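Local coordinates for protein phospholipase C beta (Meleagris gallopavo, PDB 1JAD) that forms, as the C-terminal region of a phospholipase C beta, a long antiparallel coiled coil of helices that assembles with a second copy of itself, at residues Arg100-His105 / Val220-Glu225; Val61-Pro66 / Val77-Arg82; Ile122-Ala127 / Glu199-Asn204. All coordinates share one frame; numbering follows the deposited sequence.

Contact 1. Residues Arg100-His105 / Val220-Glu225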
loop_
_atom_site.group_PDB
_atom_site.type_symbol
_atom_site.label_atom_id
_atom_site.label_comp_id
_atom_site.label_asym_id
_atom_site.label_seq_id
_atom_site.Cartn_x
_atom_site.Cartn_y
_atom_site.Cartn_z
ATOM N N ARG A 100 -24.627 -5.679 -5.673
ATOM C CA ARG A 100 -23.908 -5.490 -4.415
ATOM C C ARG A 100 -22.894 -6.589 -4.129
ATOM O O ARG A 100 -21.828 -6.321 -3.590
ATOM C CB ARG A 100 -24.892 -5.376 -3.248
ATOM C CG ARG A 100 -25.812 -4.157 -3.328
ATOM C CD ARG A 100 -26.685 -4.089 -2.094
ATOM N NE ARG A 100 -27.373 -5.356 -1.892
ATOM C CZ ARG A 100 -27.543 -5.928 -0.705
ATOM N NH1 ARG A 100 -27.070 -5.328 0.383
ATOM N NH2 ARG A 100 -28.154 -7.109 -0.606
ATOM N N ARG A 101 -23.214 -7.826 -4.482
ATOM C CA ARG A 101 -22.272 -8.909 -4.238
ATOM C C ARG A 101 -21.111 -8.790 -5.218
ATOM O O ARG A 101 -19.950 -8.927 -4.819
ATOM C CB ARG A 101 -22.947 -10.278 -4.391
ATOM C CG ARG A 101 -22.017 -11.476 -4.132
ATOM C CD ARG A 101 -21.306 -11.337 -2.784
ATOM N NE ARG A 101 -22.242 -11.323 -1.663
ATOM C CZ ARG A 101 -22.678 -12.412 -1.037
ATOM N NH1 ARG A 101 -22.255 -13.615 -1.419
ATOM N NH2 ARG A 101 -23.555 -12.300 -0.046
ATOM N N LYS A 102 -21.420 -8.541 -6.497
ATOM C CA LYS A 102 -20.369 -8.387 -7.508
ATOM C C LYS A 102 -19.348 -7.371 -6.990
ATOM O O LYS A 102 -18.173 -7.688 -6.800
ATOM C CB LYS A 102 -20.937 -7.872 -8.839
ATOM C CG LYS A 102 -21.786 -8.844 -9.650
ATOM C CD LYS A 102 -20.999 -10.058 -10.082
ATOM C CE LYS A 102 -21.785 -10.914 -11.062
ATOM N NZ LYS A 102 -22.048 -10.219 -12.356
ATOM N N GLU A 103 -19.812 -6.147 -6.757
ATOM C CA GLU A 103 -18.940 -5.096 -6.261
ATOM C C GLU A 103 -18.202 -5.521 -4.996
ATOM O O GLU A 103 -17.050 -5.144 -4.783
ATOM C CB GLU A 103 -19.755 -3.826 -6.020
ATOM C CG GLU A 103 -20.361 -3.299 -7.308
ATOM C CD GLU A 103 -20.985 -1.942 -7.152
ATOM O OE1 GLU A 103 -20.241 -0.989 -6.832
ATOM O OE2 GLU A 103 -22.214 -1.827 -7.343
ATOM N N GLN A 104 -18.856 -6.330 -4.172
ATOM C CA GLN A 104 -18.244 -6.812 -2.939
ATOM C C GLN A 104 -17.074 -7.703 -3.353
ATOM O O GLN A 104 -16.023 -7.697 -2.713
ATOM C CB GLN A 104 -19.258 -7.628 -2.129
ATOM C CG GLN A 104 -19.056 -7.621 -0.617
ATOM C CD GLN A 104 -17.599 -7.673 -0.208
ATOM O OE1 GLN A 104 -16.870 -6.680 -0.338
ATOM N NE2 GLN A 104 -17.156 -8.834 0.279
ATOM N N HIS A 105 -17.256 -8.478 -4.425
ATOM C CA HIS A 105 -16.189 -9.347 -4.917
ATOM C C HIS A 105 -15.039 -8.473 -5.436
ATOM O O HIS A 105 -13.859 -8.819 -5.298
ATOM C CB HIS A 105 -16.668 -10.257 -6.057
ATOM C CG HIS A 105 -17.648 -11.311 -5.642
ATOM N ND1 HIS A 105 -17.503 -12.057 -4.491
ATOM C CD2 HIS A 105 -18.737 -11.810 -6.275
ATOM C CE1 HIS A 105 -18.463 -12.965 -4.431
ATOM N NE2 HIS A 105 -19.224 -12.836 -5.503
ATOM N N VAL A 220 -22.591 -2.781 -12.322
ATOM C CA VAL A 220 -23.683 -1.820 -12.382
ATOM C C VAL A 220 -24.357 -1.842 -13.743
ATOM O O VAL A 220 -25.562 -1.626 -13.844
ATOM C CB VAL A 220 -23.204 -0.376 -12.128
ATOM C CG1 VAL A 220 -24.397 0.573 -12.183
ATOM C CG2 VAL A 220 -22.493 -0.281 -10.782
ATOM N N ALA A 221 -23.569 -2.088 -14.786
ATOM C CA ALA A 221 -24.079 -2.124 -16.157
ATOM C C ALA A 221 -25.101 -3.246 -16.294
ATOM O O ALA A 221 -26.153 -3.085 -16.906
ATOM C CB ALA A 221 -22.930 -2.340 -17.131
ATOM N N GLU A 222 -24.774 -4.392 -15.717
ATOM C CA GLU A 222 -25.657 -5.537 -15.757
ATOM C C GLU A 222 -26.956 -5.174 -15.036
ATOM O O GLU A 222 -28.045 -5.306 -15.594
ATOM C CB GLU A 222 -24.968 -6.714 -15.077
ATOM C CG GLU A 222 -25.832 -7.921 -14.867
ATOM C CD GLU A 222 -25.083 -9.009 -14.149
ATOM O OE1 GLU A 222 -24.536 -8.720 -13.063
ATOM O OE2 GLU A 222 -25.045 -10.150 -14.661
ATOM N N TYR A 223 -26.835 -4.702 -13.799
ATOM C CA TYR A 223 -28.004 -4.320 -13.023
ATOM C C TYR A 223 -28.944 -3.459 -13.858
ATOM O O TYR A 223 -30.129 -3.778 -14.013
ATOM C CB TYR A 223 -27.586 -3.556 -11.769
ATOM C CG TYR A 223 -28.751 -2.952 -11.027
ATOM C CD1 TYR A 223 -29.677 -3.756 -10.357
ATOM C CD2 TYR A 223 -28.961 -1.575 -11.048
ATOM C CE1 TYR A 223 -30.789 -3.197 -9.728
ATOM C CE2 TYR A 223 -30.064 -1.002 -10.425
ATOM C CZ TYR A 223 -30.976 -1.816 -9.769
ATOM O OH TYR A 223 -32.071 -1.233 -9.177
ATOM N N GLU A 224 -28.419 -2.367 -14.400
ATOM C CA GLU A 224 -29.229 -1.478 -15.226
ATOM C C GLU A 224 -29.956 -2.268 -16.313
ATOM O O GLU A 224 -31.182 -2.200 -16.442
ATOM C CB GLU A 224 -28.347 -0.411 -15.875
ATOM C CG GLU A 224 -27.644 0.507 -14.884
ATOM C CD GLU A 224 -26.630 1.416 -15.562
ATOM O OE1 GLU A 224 -27.036 2.259 -16.389
ATOM O OE2 GLU A 224 -25.423 1.275 -15.274
ATOM N N GLU A 225 -29.191 -3.027 -17.088
ATOM C CA GLU A 225 -29.754 -3.820 -18.170
ATOM C C GLU A 225 -30.928 -4.641 -17.647
ATOM O O GLU A 225 -32.073 -4.422 -18.042
ATOM C CB GLU A 225 -28.681 -4.747 -18.746
ATOM C CG GLU A 225 -28.950 -5.236 -20.164
ATOM C CD GLU A 225 -30.217 -6.068 -20.310
ATOM O OE1 GLU A 225 -31.319 -5.552 -20.020
ATOM O OE2 GLU A 225 -30.109 -7.241 -20.734
#

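Contact 2. Residues Val61-Pro66 / Val77-Arg82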
loop_
_atom_site.group_PDB
_atom_site.type_symbol
_atom_site.label_atom_id
_atom_site.label_comp_id
_atom_site.label_asym_id
_atom_site.label_seq_id
_atom_site.Cartn_x
_atom_site.Cartn_y
_atom_site.Cartn_z
ATOM N N VAL A 61 -52.296 -21.481 -4.815
ATOM C CA VAL A 61 -53.319 -21.554 -3.787
ATOM C C VAL A 61 -54.317 -20.410 -3.957
ATOM O O VAL A 61 -55.518 -20.640 -4.090
ATOM C CB VAL A 61 -52.678 -21.466 -2.375
ATOM C CG1 VAL A 61 -53.745 -21.556 -1.300
ATOM C CG2 VAL A 61 -51.664 -22.575 -2.200
ATOM N N LEU A 62 -53.809 -19.180 -3.964
ATOM C CA LEU A 62 -54.653 -17.999 -4.105
ATOM C C LEU A 62 -55.569 -18.065 -5.326
ATOM O O LEU A 62 -56.771 -17.812 -5.225
ATOM C CB LEU A 62 -53.779 -16.744 -4.173
ATOM C CG LEU A 62 -52.879 -16.523 -2.953
ATOM C CD1 LEU A 62 -52.084 -15.235 -3.106
ATOM C CD2 LEU A 62 -53.734 -16.464 -1.703
ATOM N N PHE A 63 -54.998 -18.409 -6.475
ATOM C CA PHE A 63 -55.760 -18.510 -7.714
ATOM C C PHE A 63 -56.863 -19.560 -7.704
ATOM O O PHE A 63 -58.022 -19.249 -7.984
ATOM C CB PHE A 63 -54.817 -18.786 -8.892
ATOM C CG PHE A 63 -54.214 -17.547 -9.499
ATOM C CD1 PHE A 63 -53.128 -17.643 -10.362
ATOM C CD2 PHE A 63 -54.755 -16.289 -9.244
ATOM C CE1 PHE A 63 -52.590 -16.503 -10.962
ATOM C CE2 PHE A 63 -54.222 -15.147 -9.843
ATOM C CZ PHE A 63 -53.139 -15.253 -10.702
ATOM N N LEU A 64 -56.503 -20.800 -7.389
ATOM C CA LEU A 64 -57.475 -21.885 -7.377
ATOM C C LEU A 64 -58.341 -21.954 -6.124
ATOM O O LEU A 64 -59.086 -22.917 -5.929
ATOM C CB LEU A 64 -56.759 -23.219 -7.593
ATOM C CG LEU A 64 -56.043 -23.306 -8.943
ATOM C CD1 LEU A 64 -55.370 -24.666 -9.083
ATOM C CD2 LEU A 64 -57.047 -23.076 -10.070
ATOM N N GLU A 65 -58.251 -20.925 -5.283
ATOM C CA GLU A 65 -59.037 -20.874 -4.056
ATOM C C GLU A 65 -60.470 -20.475 -4.412
ATOM O O GLU A 65 -60.689 -19.500 -5.138
ATOM C CB GLU A 65 -58.443 -19.842 -3.085
ATOM C CG GLU A 65 -59.016 -19.897 -1.669
ATOM C CD GLU A 65 -58.600 -21.154 -0.914
ATOM O OE1 GLU A 65 -57.380 -21.339 -0.696
ATOM O OE2 GLU A 65 -59.485 -21.958 -0.539
ATOM N N PRO A 66 -61.465 -21.228 -3.916
ATOM C CA PRO A 66 -62.855 -20.890 -4.224
ATOM C C PRO A 66 -63.135 -19.494 -3.707
ATOM O O PRO A 66 -62.607 -19.084 -2.675
ATOM C CB PRO A 66 -63.639 -21.974 -3.475
ATOM C CG PRO A 66 -62.729 -22.277 -2.301
ATOM C CD PRO A 66 -61.423 -22.417 -3.047
ATOM N N VAL A 77 -57.951 -11.037 -11.897
ATOM C CA VAL A 77 -57.090 -9.960 -12.356
ATOM C C VAL A 77 -56.461 -9.314 -11.131
ATOM O O VAL A 77 -55.277 -8.980 -11.126
ATOM C CB VAL A 77 -57.898 -8.898 -13.131
ATOM C CG1 VAL A 77 -56.981 -7.779 -13.594
ATOM C CG2 VAL A 77 -58.591 -9.540 -14.318
ATOM N N GLU A 78 -57.271 -9.153 -10.091
ATOM C CA GLU A 78 -56.836 -8.558 -8.834
ATOM C C GLU A 78 -55.548 -9.236 -8.377
ATOM O O GLU A 78 -54.669 -8.601 -7.796
ATOM C CB GLU A 78 -57.917 -8.766 -7.772
ATOM C CG GLU A 78 -59.311 -8.275 -8.168
ATOM C CD GLU A 78 -59.503 -6.784 -7.963
ATOM O OE1 GLU A 78 -58.663 -5.992 -8.451
ATOM O OE2 GLU A 78 -60.508 -6.408 -7.317
ATOM N N LEU A 79 -55.453 -10.534 -8.643
ATOM C CA LEU A 79 -54.291 -11.322 -8.261
ATOM C C LEU A 79 -53.234 -11.353 -9.354
ATOM O O LEU A 79 -52.041 -11.347 -9.072
ATOM C CB LEU A 79 -54.711 -12.756 -7.938
ATOM C CG LEU A 79 -55.600 -13.018 -6.725
ATOM C CD1 LEU A 79 -56.057 -14.465 -6.731
ATOM C CD2 LEU A 79 -54.833 -12.698 -5.455
ATOM N N LYS A 80 -53.680 -11.404 -10.602
ATOM C CA LYS A 80 -52.769 -11.445 -11.734
ATOM C C LYS A 80 -51.812 -10.266 -11.677
ATOM O O LYS A 80 -50.599 -10.440 -11.741
ATOM C CB LYS A 80 -53.559 -11.421 -13.041
ATOM C CG LYS A 80 -52.719 -11.492 -14.299
ATOM C CD LYS A 80 -53.626 -11.559 -15.520
ATOM C CE LYS A 80 -52.838 -11.544 -16.819
ATOM N NZ LYS A 80 -52.083 -10.269 -16.988
ATOM N N GLU A 81 -52.358 -9.064 -11.547
ATOM C CA GLU A 81 -51.527 -7.870 -11.481
ATOM C C GLU A 81 -50.671 -7.873 -10.213
ATOM O O GLU A 81 -49.502 -7.476 -10.229
ATOM C CB GLU A 81 -52.397 -6.614 -11.501
ATOM C CG GLU A 81 -53.337 -6.504 -12.696
ATOM C CD GLU A 81 -54.024 -5.149 -12.761
ATOM O OE1 GLU A 81 -54.602 -4.725 -11.738
ATOM O OE2 GLU A 81 -53.992 -4.509 -13.835
ATOM N N ARG A 82 -51.271 -8.321 -9.114
ATOM C CA ARG A 82 -50.597 -8.384 -7.822
ATOM C C ARG A 82 -49.390 -9.310 -7.902
ATOM O O ARG A 82 -48.369 -9.074 -7.255
ATOM C CB ARG A 82 -51.577 -8.886 -6.770
ATOM C CG ARG A 82 -51.072 -8.848 -5.345
ATOM C CD ARG A 82 -52.203 -9.259 -4.422
ATOM N NE ARG A 82 -53.399 -8.468 -4.706
ATOM C CZ ARG A 82 -54.587 -8.666 -4.143
ATOM N NH1 ARG A 82 -54.753 -9.639 -3.253
ATOM N NH2 ARG A 82 -55.615 -7.895 -4.483
#

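Contact 3. Residues Ile122-Ala127 / Glu199-Asn204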
loop_
_atom_site.group_PDB
_atom_site.type_symbol
_atom_site.label_atom_id
_atom_site.label_comp_id
_atom_site.label_asym_id
_atom_site.label_seq_id
_atom_site.Cartn_x
_atom_site.Cartn_y
_atom_site.Cartn_z
ATOM N N ILE A 122 7.715 -5.609 -0.638
ATOM C CA ILE A 122 8.530 -5.413 0.551
ATOM C C ILE A 122 9.830 -6.184 0.370
ATOM O O ILE A 122 10.910 -5.688 0.707
ATOM C CB ILE A 122 7.814 -5.913 1.826
ATOM C CG1 ILE A 122 6.705 -4.933 2.219
ATOM C CG2 ILE A 122 8.816 -6.071 2.966
ATOM C CD1 ILE A 122 7.219 -3.545 2.597
ATOM N N ALA A 123 9.723 -7.391 -0.180
ATOM C CA ALA A 123 10.891 -8.227 -0.399
ATOM C C ALA A 123 11.821 -7.595 -1.423
ATOM O O ALA A 123 13.034 -7.714 -1.319
ATOM C CB ALA A 123 10.465 -9.597 -0.862
ATOM N N GLU A 124 11.252 -6.926 -2.419
ATOM C CA GLU A 124 12.053 -6.280 -3.450
ATOM C C GLU A 124 12.841 -5.164 -2.792
ATOM O O GLU A 124 14.061 -5.133 -2.886
ATOM C CB GLU A 124 11.146 -5.720 -4.542
ATOM C CG GLU A 124 10.204 -6.771 -5.067
ATOM C CD GLU A 124 9.071 -6.201 -5.875
ATOM O OE1 GLU A 124 8.669 -5.043 -5.598
ATOM O OE2 GLU A 124 8.560 -6.925 -6.759
ATOM N N LEU A 125 12.142 -4.263 -2.108
ATOM C CA LEU A 125 12.789 -3.148 -1.430
ATOM C C LEU A 125 13.846 -3.662 -0.486
ATOM O O LEU A 125 14.878 -3.027 -0.296
ATOM C CB LEU A 125 11.781 -2.324 -0.627
ATOM C CG LEU A 125 10.696 -1.528 -1.359
ATOM C CD1 LEU A 125 9.796 -0.870 -0.324
ATOM C CD2 LEU A 125 11.324 -0.475 -2.263
ATOM N N LYS A 126 13.599 -4.820 0.108
ATOM C CA LYS A 126 14.554 -5.372 1.044
ATOM C C LYS A 126 15.769 -5.887 0.291
ATOM O O LYS A 126 16.910 -5.697 0.718
ATOM C CB LYS A 126 13.896 -6.487 1.853
ATOM C CG LYS A 126 14.747 -7.018 2.984
ATOM C CD LYS A 126 13.958 -8.031 3.809
ATOM C CE LYS A 126 14.803 -8.592 4.939
ATOM N NZ LYS A 126 15.977 -9.332 4.399
ATOM N N ALA A 127 15.531 -6.525 -0.846
ATOM C CA ALA A 127 16.634 -7.054 -1.634
ATOM C C ALA A 127 17.536 -5.932 -2.159
ATOM O O ALA A 127 18.759 -6.066 -2.165
ATOM C CB ALA A 127 16.099 -7.898 -2.792
ATOM N N GLU A 199 8.155 3.508 -7.749
ATOM C CA GLU A 199 7.335 4.067 -8.810
ATOM C C GLU A 199 6.535 2.976 -9.527
ATOM O O GLU A 199 5.356 3.145 -9.802
ATOM C CB GLU A 199 8.239 4.801 -9.788
ATOM C CG GLU A 199 7.521 5.688 -10.762
ATOM C CD GLU A 199 8.495 6.406 -11.671
ATOM O OE1 GLU A 199 9.100 5.741 -12.541
ATOM O OE2 GLU A 199 8.673 7.630 -11.497
ATOM N N LYS A 200 7.177 1.857 -9.832
ATOM C CA LYS A 200 6.492 0.762 -10.504
ATOM C C LYS A 200 5.384 0.243 -9.601
ATOM O O LYS A 200 4.235 0.109 -10.018
ATOM C CB LYS A 200 7.475 -0.365 -10.824
ATOM C CG LYS A 200 8.415 -0.057 -11.978
ATOM C CD LYS A 200 9.378 -1.195 -12.193
ATOM C CE LYS A 200 10.223 -0.964 -13.430
ATOM N NZ LYS A 200 9.357 -0.938 -14.644
ATOM N N GLN A 201 5.737 -0.024 -8.349
ATOM C CA GLN A 201 4.774 -0.502 -7.376
ATOM C C GLN A 201 3.543 0.398 -7.353
ATOM O O GLN A 201 2.408 -0.096 -7.308
ATOM C CB GLN A 201 5.460 -0.584 -6.013
ATOM C CG GLN A 201 6.565 -1.623 -6.058
ATOM C CD GLN A 201 7.512 -1.589 -4.883
ATOM O OE1 GLN A 201 8.299 -2.525 -4.687
ATOM N NE2 GLN A 201 7.476 -0.506 -4.111
ATOM N N ALA A 202 3.751 1.713 -7.425
ATOM C CA ALA A 202 2.614 2.634 -7.414
ATOM C C ALA A 202 1.755 2.399 -8.649
ATOM O O ALA A 202 0.517 2.348 -8.566
ATOM C CB ALA A 202 3.089 4.070 -7.374
ATOM N N GLU A 203 2.426 2.253 -9.789
ATOM C CA GLU A 203 1.779 2.017 -11.076
ATOM C C GLU A 203 0.987 0.707 -11.035
ATOM O O GLU A 203 -0.105 0.595 -11.586
ATOM C CB GLU A 203 2.861 1.951 -12.165
ATOM C CG GLU A 203 2.432 1.305 -13.468
ATOM C CD GLU A 203 3.604 1.089 -14.428
ATOM O OE1 GLU A 203 4.156 2.089 -14.949
ATOM O OE2 GLU A 203 3.982 -0.087 -14.650
ATOM N N ASN A 204 1.554 -0.279 -10.364
ATOM C CA ASN A 204 0.927 -1.579 -10.249
ATOM C C ASN A 204 -0.359 -1.453 -9.423
ATOM O O ASN A 204 -1.425 -1.931 -9.829
ATOM C CB ASN A 204 1.925 -2.541 -9.608
ATOM C CG ASN A 204 1.495 -3.975 -9.716
ATOM O OD1 ASN A 204 0.688 -4.456 -8.922
ATOM N ND2 ASN A 204 2.017 -4.671 -10.723
#

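Contact 1. Residues Arg100-His105 / Val220-Glu225
Lys102 bends at chi2 (-62°) and again at chi4, and these bends bring its ammonium group to the carboxylate of Glu222, whose CG stands anti to the backbone N (chi1 172°) on a chain that runs out straight. The two side chains bridge helix 75-155 and helix 161-245, which pass here in opposite directions as partners in the antiparallel coiled coil of the PLC-beta C-terminal region. They meet at about a right angle, the lysine kinked and the glutamate stretched, and the salt bridge closes where their ends come together. Lys102 NZ donates to Glu222 OE1 at 3.0 Å. It approaches the carboxylate from the syn side but 27° out of its plane, and NZ stays 3.8 Å from Glu222 OE2, so the grip is essentially on one oxygen. Lys102 also touches Leu41 of helix 28-64 and Ala219, and Glu222 touches Ile98.

One residue further along, Glu103 points across the same seam with its chain extended beyond CG. Its carboxylate has its stronger partner on its own helix, in a salt bridge to Arg99, and its chain also lies against Gln216 and Ala219. Val220 is buried, packing additionally on Thr187 of the second subunit. The closest CA atoms of the two segments, those of Glu103 and Val220, are 8.4 Å apart, and the side chains touch through Glu103 OE2, which lies 3.8 Å from the CG2 methyl of Val220.

Contact 2. Residues Val61-Pro66 / Val77-Arg82
Leu79 and Lys80 reach Phe63 from a helical turn held by a backbone bond of 3.0 Å from Glu81 N to Val77 O, the shortest sound polar bond of the two segments. On the other segment Leu62 O accepts a weak bond from Glu65 N, and the same oxygen has the CD1 methyl of Leu79 beside it at 3.7 Å. The contact itself is apolar. Leu79 is its centre: its CB and CD1 lie along the CD2-CE2 side of the Phe63 ring, the two side chains running alongside each other and pointing opposite ways. The modelled approach of Leu79 CB to the ring is doubtfully short. A second touch comes from Leu62, whose CB is 4.1 Å from Leu79 CD1; with CG anti to the carbonyl carbon and chi2 extended (171°), Leu79 carries that methyl forward between the two residues. The backbone N of Lys80 sits in the plane of the Phe63 ring at its edge, 3.9 Å from CZ, whereas the lysine's long side chain leads away and ends in a salt bridge with Glu84.

The chain doubles back here in a helical hairpin, Phe63 CA lying 7.4 Å from Leu79 CA. Helix 28-64 and the start of helix 75-155 run antiparallel next to the connecting loop, and the end of helix 161-245 closes in as a third helix, setting Tyr241, Met242 and Val245 against Phe63.

Contact 3. Residues Ile122-Ala127 / Glu199-Asn204
Glu124 and Gln201 meet through the ends of their side chains, each chain extended beyond CG; they come from facing helices and overlap at their ends. Their flat groups are nearly coplanar, the carboxylate and amide planes only 7° apart, and Glu124 OE1 lies 2.7 Å from the atom modelled as Gln201 OE1. The amide is probably turned over in the model; turned back, its NH2 would face Glu124 OE1 and might form a hydrogen bond. Leu125 adds an apolar neighbour near the amide end of Gln201.

Both segments are continuous helix, on helix 75-155 and helix 161-245, and between them these antiparallel partners of the coiled coil meet through Glu124, Leu125 and Gln201. Gln201 is buried and starts out directly toward helix 75-155; chi1 of -64°, with CG anti to the carbonyl carbon, followed by a straight chain carries its amide across to that helix.

Further out, Thr18 OG1 is hydrogen-bonded to Glu124 OE1, so the N-terminal part of the chain also holds the carboxylate. Leu125 packs on Leu197 and Glu198, the turn preceding Gln201, and Ala202 touches Arg206 of the second subunit.

In the fold
All three contacts draw on helix 75-155, which runs through much of the elongated bundle. The centre of contact 2 lies far out, 51 Å from the centre of the chain, at the hairpin joining this helix to helix 28-64. Contacts 1 and 3 both join it to helix 161-245, with contact 3 falling within the stretch of sequence between the two segments of contact 1, as expected for one antiparallel pairing followed along its length. Their centres are 32 Å apart and their nearest atoms about 15 Å. Contact 2 is 34 Å from contact 1 and 65 Å from contact 3, centre to centre, so contact 1 stands between the others along the bundle.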